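Local structure of multi-copper Oxidase CueO (Ochrobactrum, 6EVG) at residues G227-R231 and H491-H495; P433-I438 and D462-D467. The protein is a laccase-like multicopper oxidase that oxidises lignin model compounds and lignosulfonate, probably passing the electrons through its copper centres to oxygen. All blocks are in the same frame, centred on the assembly; numbering follows the deposited sequence.

Both contacts lie in buried parts of the chain, and each supplies one histidine to the same copper: His-495 in contact 1 and His-434 in contact 2. They meet where His-491 N probably bonds to Pro-435 O. Contact 1 joins a loop of the middle domain to the start of a short helix in the C-terminal domain, through an amide-carboxylate pair, a backbone N-H to carbonyl bond, a bridging water and a small apolar contact. Contact 2 lies within one sheet, where a regular ladder of backbone bonds dominates and the side chains of 433-438 and 462-467 are sorted between its two faces. Its Pro-433 and Asp-467 end reaches the surface, whereas every touching residue of contact 1 is buried.

Contact 1. Residues G227-R231 and H491-H495; sequences GANAR and HVLEH. With CU (copper (II) ion), chain B.
Glu-494 OE2 is gripped by Asn-229 ND2 and by Tyr-187 OH. The Asn-229 ND2 to Glu-494 OE2 bond is 2.9 Å long and nearly straight (164°); it uses the syn lone pair of OE2, and the amide and carboxylate lie almost in one plane, 13° apart. A bend at chi2 (67°) brings the carboxylate round to the asparagine. Glutamate suits the place because its two acceptor oxygens face several donors: OE1 accepts a bond from Phe-198 N, so both oxygens of this buried acid are satisfied and its rotation is fixed. Next to this pair Leu-493 N donates to Asn-229 O over 2.9 Å, in the carbonyl plane, and Val-492 CA comes within 3.3 Å of the same oxygen. The loop 227-231, from the middle domain of the three-domain cupredoxin architecture, thus meets the type 1 (blue) copper site at the start of helix 493-497, where Val-492 is the N-cap residue. Leu-493 CD1 lies 4.0 Å from Asn-229 CG. Val-492 CG1 touches Ala-230 CB at 3.9 Å and also sits over the centre of one face of the His-495 ring, 3.7 Å above its plane, a place suited to a compact branched side chain. That ring is a type 1 ligand through ND1, with Cys-490 and His-434, while its NE2 bonds to Met-195 O. A water donates to both Ala-228 O and His-491 O and so bridges the two backbones.

Contact 2. Residues P433-I438 and D462-D467; sequences PHPFHI and DTALID. With CU (copper (II) ion), chain B; EDO (1,2-ethanediol), chain D.
His-437 and Asp-462 make a tight, polar end to this antiparallel pairing. Asp-462 O accepts His-437 ND1 at 2.8 Å and, nearly along its C=O axis, Ile-438 N at 3.3 Å. The imidazole donor stands above the carbonyl plane, although the oxygen lies close to the plane of the ring. With CG opposite the backbone N (chi1 172°), the ring runs alongside the Asp-462 side chain, its plane turned 71° from the carboxylate. Thr-463 OG1 donates to Asp-462 OD1 over 2.8 Å, and a salt bridge from Arg-269 to OD2 holds this acid further. Through the middle, His-434 pairs with Ile-466 and Phe-436 with Ala-464 by two backbone bonds each. Pro-435 suits the non-hydrogen-bonded position opposite Leu-465, where no N-H is needed towards strand 463-466; its carbonyl faces the other way and accepts His-491 N. Phe-436 CB meets Ile-466 CG1 at 4.0 Å, and Trp-425, Leu-427 and Phe-488 close over this apolar face. Leu-465 CD1 packs closely too, 3.8 Å from Pro-433 CB and against His-434 C and Pro-435 N. The loose side is at exposed Asp-467 and along the outer edge of strand 463-466, where a 1,2-ethanediol, probably from the crystallisation liquor, accepts a bond from Leu-465 N at O1 and donates from O2 to Leu-465 O. His-434 ND1 binds copper at 2.0 Å; its NE2 bonds to Glu-339, and His-437 NE2 to His-91. Both histidines belong to the histidine-rich copper-binding motif of the C-terminal cupredoxin domain, His-434 as a type 1 ligand and His-437, by family, probably as a type 2 ligand.

Contact 1. Residues G227-R231 and H491-H495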
loop_
_atom_site.group_PDB
_atom_site.type_symbol
_atom_site.label_atom_id
_atom_site.label_comp_id
_atom_site.label_asym_id
_atom_site.label_seq_id
_atom_site.Cartn_x
_atom_site.Cartn_y
_atom_site.Cartn_z
ATOM N N GLY A 227 -5.008 -2.056 -1.779
ATOM C CA GLY A 227 -4.846 -3.009 -0.711
ATOM C C GLY A 227 -5.111 -4.477 -1.106
ATOM O O GLY A 227 -5.318 -5.314 -0.208
ATOM N N ALA A 228 -5.114 -4.756 -2.403
ATOM C CA ALA A 228 -5.418 -6.101 -2.885
ATOM C C ALA A 228 -4.191 -7.037 -2.731
ATOM O O ALA A 228 -3.062 -6.578 -2.579
ATOM C CB ALA A 228 -5.786 -6.051 -4.358
ATOM N N ASN A 229 -4.463 -8.353 -2.804
ATOM C CA ASN A 229 -3.366 -9.314 -2.780
ATOM C C ASN A 229 -2.430 -9.182 -3.957
ATOM O O ASN A 229 -1.237 -9.431 -3.835
ATOM C CB ASN A 229 -3.912 -10.750 -2.729
ATOM C CG ASN A 229 -4.362 -11.169 -1.350
ATOM O OD1 ASN A 229 -5.057 -10.435 -0.646
ATOM N ND2 ASN A 229 -3.954 -12.393 -0.948
ATOM N N ALA A 230 -3.011 -8.886 -5.123
ATOM C CA ALA A 230 -2.258 -9.045 -6.392
ATOM C C ALA A 230 -2.708 -8.127 -7.510
ATOM O O ALA A 230 -1.879 -7.710 -8.317
ATOM C CB ALA A 230 -2.299 -10.482 -6.879
ATOM N N ARG A 231 -4.004 -7.868 -7.616
ATOM C CA ARG A 231 -4.566 -7.106 -8.721
ATOM C C ARG A 231 -3.935 -5.729 -8.798
ATOM O O ARG A 231 -3.856 -5.026 -7.775
ATOM C CB ARG A 231 -6.055 -6.952 -8.526
ATOM C CG ARG A 231 -6.775 -6.159 -9.596
ATOM C CD ARG A 231 -8.278 -6.168 -9.442
ATOM N NE ARG A 231 -8.879 -7.456 -9.696
ATOM C CZ ARG A 231 -9.323 -7.885 -10.882
ATOM N NH1 ARG A 231 -9.205 -7.104 -11.955
ATOM N NH2 ARG A 231 -9.894 -9.060 -10.997
ATOM N N HIS A 491 5.202 -7.336 -3.591
ATOM C CA HIS A 491 3.960 -7.084 -2.893
ATOM C C HIS A 491 2.730 -7.815 -3.471
ATOM O O HIS A 491 1.626 -7.566 -2.994
ATOM C CB HIS A 491 3.705 -5.562 -2.704
ATOM C CG HIS A 491 3.120 -5.181 -1.381
ATOM N ND1 HIS A 491 1.842 -5.442 -0.980
ATOM C CD2 HIS A 491 3.731 -4.580 -0.315
ATOM C CE1 HIS A 491 1.697 -5.010 0.301
ATOM N NE2 HIS A 491 2.825 -4.463 0.709
ATOM N N VAL A 492 2.954 -8.743 -4.433
ATOM C CA VAL A 492 1.967 -9.776 -4.704
ATOM C C VAL A 492 2.104 -10.771 -3.561
ATOM O O VAL A 492 3.133 -11.390 -3.412
ATOM C CB VAL A 492 2.190 -10.436 -6.095
ATOM C CG1 VAL A 492 1.330 -11.662 -6.258
ATOM C CG2 VAL A 492 1.872 -9.442 -7.177
ATOM N N LEU A 493 1.085 -10.836 -2.723
ATOM C CA LEU A 493 1.285 -11.490 -1.427
ATOM C C LEU A 493 1.559 -12.977 -1.582
ATOM O O LEU A 493 2.309 -13.569 -0.763
ATOM C CB LEU A 493 0.095 -11.227 -0.523
ATOM C CG LEU A 493 -0.173 -9.746 -0.249
ATOM C CD1 LEU A 493 -1.317 -9.625 0.751
ATOM C CD2 LEU A 493 1.069 -9.048 0.271
ATOM N N GLU A 494 0.986 -13.623 -2.594
ATOM C CA GLU A 494 1.311 -15.019 -2.875
ATOM C C GLU A 494 2.799 -15.202 -3.180
ATOM O O GLU A 494 3.431 -16.183 -2.729
ATOM C CB GLU A 494 0.469 -15.526 -4.036
ATOM C CG GLU A 494 -0.987 -15.697 -3.698
ATOM C CD GLU A 494 -1.742 -14.411 -3.398
ATOM O OE1 GLU A 494 -1.573 -13.435 -4.180
ATOM O OE2 GLU A 494 -2.526 -14.408 -2.423
ATOM N N HIS A 495 3.378 -14.262 -3.921
ATOM C CA HIS A 495 4.800 -14.357 -4.331
ATOM C C HIS A 495 5.669 -14.197 -3.087
ATOM O O HIS A 495 6.643 -14.939 -2.914
ATOM C CB HIS A 495 5.141 -13.310 -5.374
ATOM C CG HIS A 495 4.500 -13.561 -6.683
ATOM N ND1 HIS A 495 4.657 -12.617 -7.687
ATOM C CD2 HIS A 495 3.762 -14.594 -7.161
ATOM C CE1 HIS A 495 4.043 -13.138 -8.745
ATOM N NE2 HIS A 495 3.476 -14.305 -8.451
HETATM CU CU CU B . 5.663 -10.889 -7.667
HETATM O O HOH W 1 -0.642 -6.861 -1.364
#

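Contact 2. Residues P433-I438 and D462-D467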
loop_
_atom_site.group_PDB
_atom_site.type_symbol
_atom_site.label_atom_id
_atom_site.label_comp_id
_atom_site.label_asym_id
_atom_site.label_seq_id
_atom_site.Cartn_x
_atom_site.Cartn_y
_atom_site.Cartn_z
ATOM N N PRO A 433 4.516 -8.316 -14.463
ATOM C CA PRO A 433 5.012 -7.223 -13.633
ATOM C C PRO A 433 4.957 -7.591 -12.137
ATOM O O PRO A 433 4.146 -8.445 -11.763
ATOM C CB PRO A 433 4.033 -6.100 -13.920
ATOM C CG PRO A 433 3.007 -6.589 -14.833
ATOM C CD PRO A 433 3.202 -8.019 -15.048
ATOM N N HIS A 434 5.815 -6.941 -11.360
ATOM C CA HIS A 434 5.838 -7.189 -9.897
ATOM C C HIS A 434 5.961 -5.889 -9.165
ATOM O O HIS A 434 6.812 -5.064 -9.497
ATOM C CB HIS A 434 7.029 -8.085 -9.490
ATOM C CG HIS A 434 7.000 -9.457 -10.095
ATOM N ND1 HIS A 434 6.524 -10.578 -9.434
ATOM C CD2 HIS A 434 7.386 -9.883 -11.337
ATOM C CE1 HIS A 434 6.609 -11.609 -10.244
ATOM N NE2 HIS A 434 7.106 -11.221 -11.402
ATOM N N PRO A 435 5.146 -5.676 -8.102
ATOM C CA PRO A 435 5.332 -4.471 -7.240
ATOM C C PRO A 435 6.450 -4.702 -6.219
ATOM O O PRO A 435 6.361 -5.493 -5.338
ATOM C CB PRO A 435 3.964 -4.351 -6.601
ATOM C CG PRO A 435 3.439 -5.757 -6.510
ATOM C CD PRO A 435 3.987 -6.475 -7.745
ATOM N N PHE A 436 7.500 -3.919 -6.332
ATOM C CA PHE A 436 8.607 -3.911 -5.387
ATOM C C PHE A 436 8.259 -3.075 -4.166
ATOM O O PHE A 436 7.862 -1.932 -4.331
ATOM C CB PHE A 436 9.816 -3.285 -6.078
ATOM C CG PHE A 436 11.007 -3.076 -5.194
ATOM C CD1 PHE A 436 11.857 -4.135 -4.909
ATOM C CD2 PHE A 436 11.334 -1.851 -4.676
ATOM C CE1 PHE A 436 12.981 -3.915 -4.123
ATOM C CE2 PHE A 436 12.423 -1.634 -3.904
ATOM C CZ PHE A 436 13.261 -2.709 -3.591
ATOM N N HIS A 437 8.523 -3.593 -2.957
ATOM C CA HIS A 437 8.426 -2.786 -1.744
ATOM C C HIS A 437 9.653 -3.028 -0.886
ATOM O O HIS A 437 10.088 -4.172 -0.708
ATOM C CB HIS A 437 7.131 -3.116 -0.936
ATOM C CG HIS A 437 7.038 -2.457 0.421
ATOM N ND1 HIS A 437 7.227 -1.084 0.590
ATOM C CD2 HIS A 437 6.744 -2.948 1.651
ATOM C CE1 HIS A 437 7.083 -0.805 1.899
ATOM N NE2 HIS A 437 6.772 -1.901 2.547
ATOM N N ILE A 438 10.224 -1.926 -0.392
ATOM C CA ILE A 438 11.317 -1.989 0.590
ATOM C C ILE A 438 10.839 -1.398 1.906
ATOM O O ILE A 438 10.257 -0.313 1.951
ATOM C CB ILE A 438 12.589 -1.319 0.043
ATOM C CG1 ILE A 438 13.764 -1.555 1.006
ATOM C CG2 ILE A 438 12.425 0.144 -0.281
ATOM C CD1 ILE A 438 15.142 -1.366 0.351
ATOM N N ASP A 462 8.037 4.155 -1.751
ATOM C CA ASP A 462 8.459 2.923 -1.093
ATOM C C ASP A 462 7.955 1.683 -1.788
ATOM O O ASP A 462 8.387 0.579 -1.391
ATOM C CB ASP A 462 8.104 2.918 0.435
ATOM C CG ASP A 462 6.614 3.035 0.717
ATOM O OD1 ASP A 462 5.837 2.200 0.175
ATOM O OD2 ASP A 462 6.215 3.940 1.495
ATOM N N THR A 463 7.058 1.784 -2.777
ATOM C CA THR A 463 6.493 0.661 -3.471
ATOM C C THR A 463 6.410 1.109 -4.956
ATOM O O THR A 463 6.000 2.233 -5.203
ATOM C CB THR A 463 5.110 0.269 -2.938
ATOM O OG1 THR A 463 5.221 0.080 -1.501
ATOM C CG2 THR A 463 4.581 -0.959 -3.559
ATOM N N ALA A 464 6.785 0.247 -5.897
ATOM C CA ALA A 464 6.742 0.610 -7.331
ATOM C C ALA A 464 6.484 -0.587 -8.180
ATOM O O ALA A 464 7.073 -1.651 -7.933
ATOM C CB ALA A 464 8.011 1.257 -7.762
ATOM N N LEU A 465 5.671 -0.435 -9.217
ATOM C CA LEU A 465 5.398 -1.523 -10.130
ATOM C C LEU A 465 6.533 -1.616 -11.163
ATOM O O LEU A 465 6.785 -0.675 -11.912
ATOM C CB LEU A 465 4.050 -1.332 -10.841
ATOM C CG LEU A 465 3.562 -2.502 -11.677
ATOM C CD1 LEU A 465 3.420 -3.819 -10.908
ATOM C CD2 LEU A 465 2.268 -2.140 -12.394
ATOM N N ILE A 466 7.194 -2.770 -11.190
ATOM C CA ILE A 466 8.310 -3.083 -12.110
ATOM C C ILE A 466 7.733 -3.901 -13.217
ATOM O O ILE A 466 7.111 -4.924 -13.031
ATOM C CB ILE A 466 9.439 -3.789 -11.387
ATOM C CG1 ILE A 466 9.762 -3.164 -10.030
ATOM C CG2 ILE A 466 10.666 -3.854 -12.299
ATOM C CD1 ILE A 466 10.095 -1.717 -10.015
ATOM N N ASP A 467 7.981 -3.477 -14.477
ATOM C CA ASP A 467 7.431 -4.155 -15.654
ATOM C C ASP A 467 8.470 -4.083 -16.745
ATOM O O ASP A 467 8.391 -3.254 -17.658
ATOM C CB ASP A 467 6.117 -3.498 -16.107
ATOM C CG ASP A 467 5.405 -4.259 -17.237
ATOM O OD1 ASP A 467 5.800 -5.394 -17.562
ATOM O OD2 ASP A 467 4.433 -3.668 -17.782
HETATM CU CU CU B . 5.663 -10.889 -7.667
HETATM C C1 EDO D . 5.351 3.334 -10.485
HETATM O O1 EDO D . 5.058 2.347 -9.500
HETATM C C2 EDO D . 6.273 2.748 -11.529
HETATM O O2 EDO D . 5.654 1.705 -12.299
#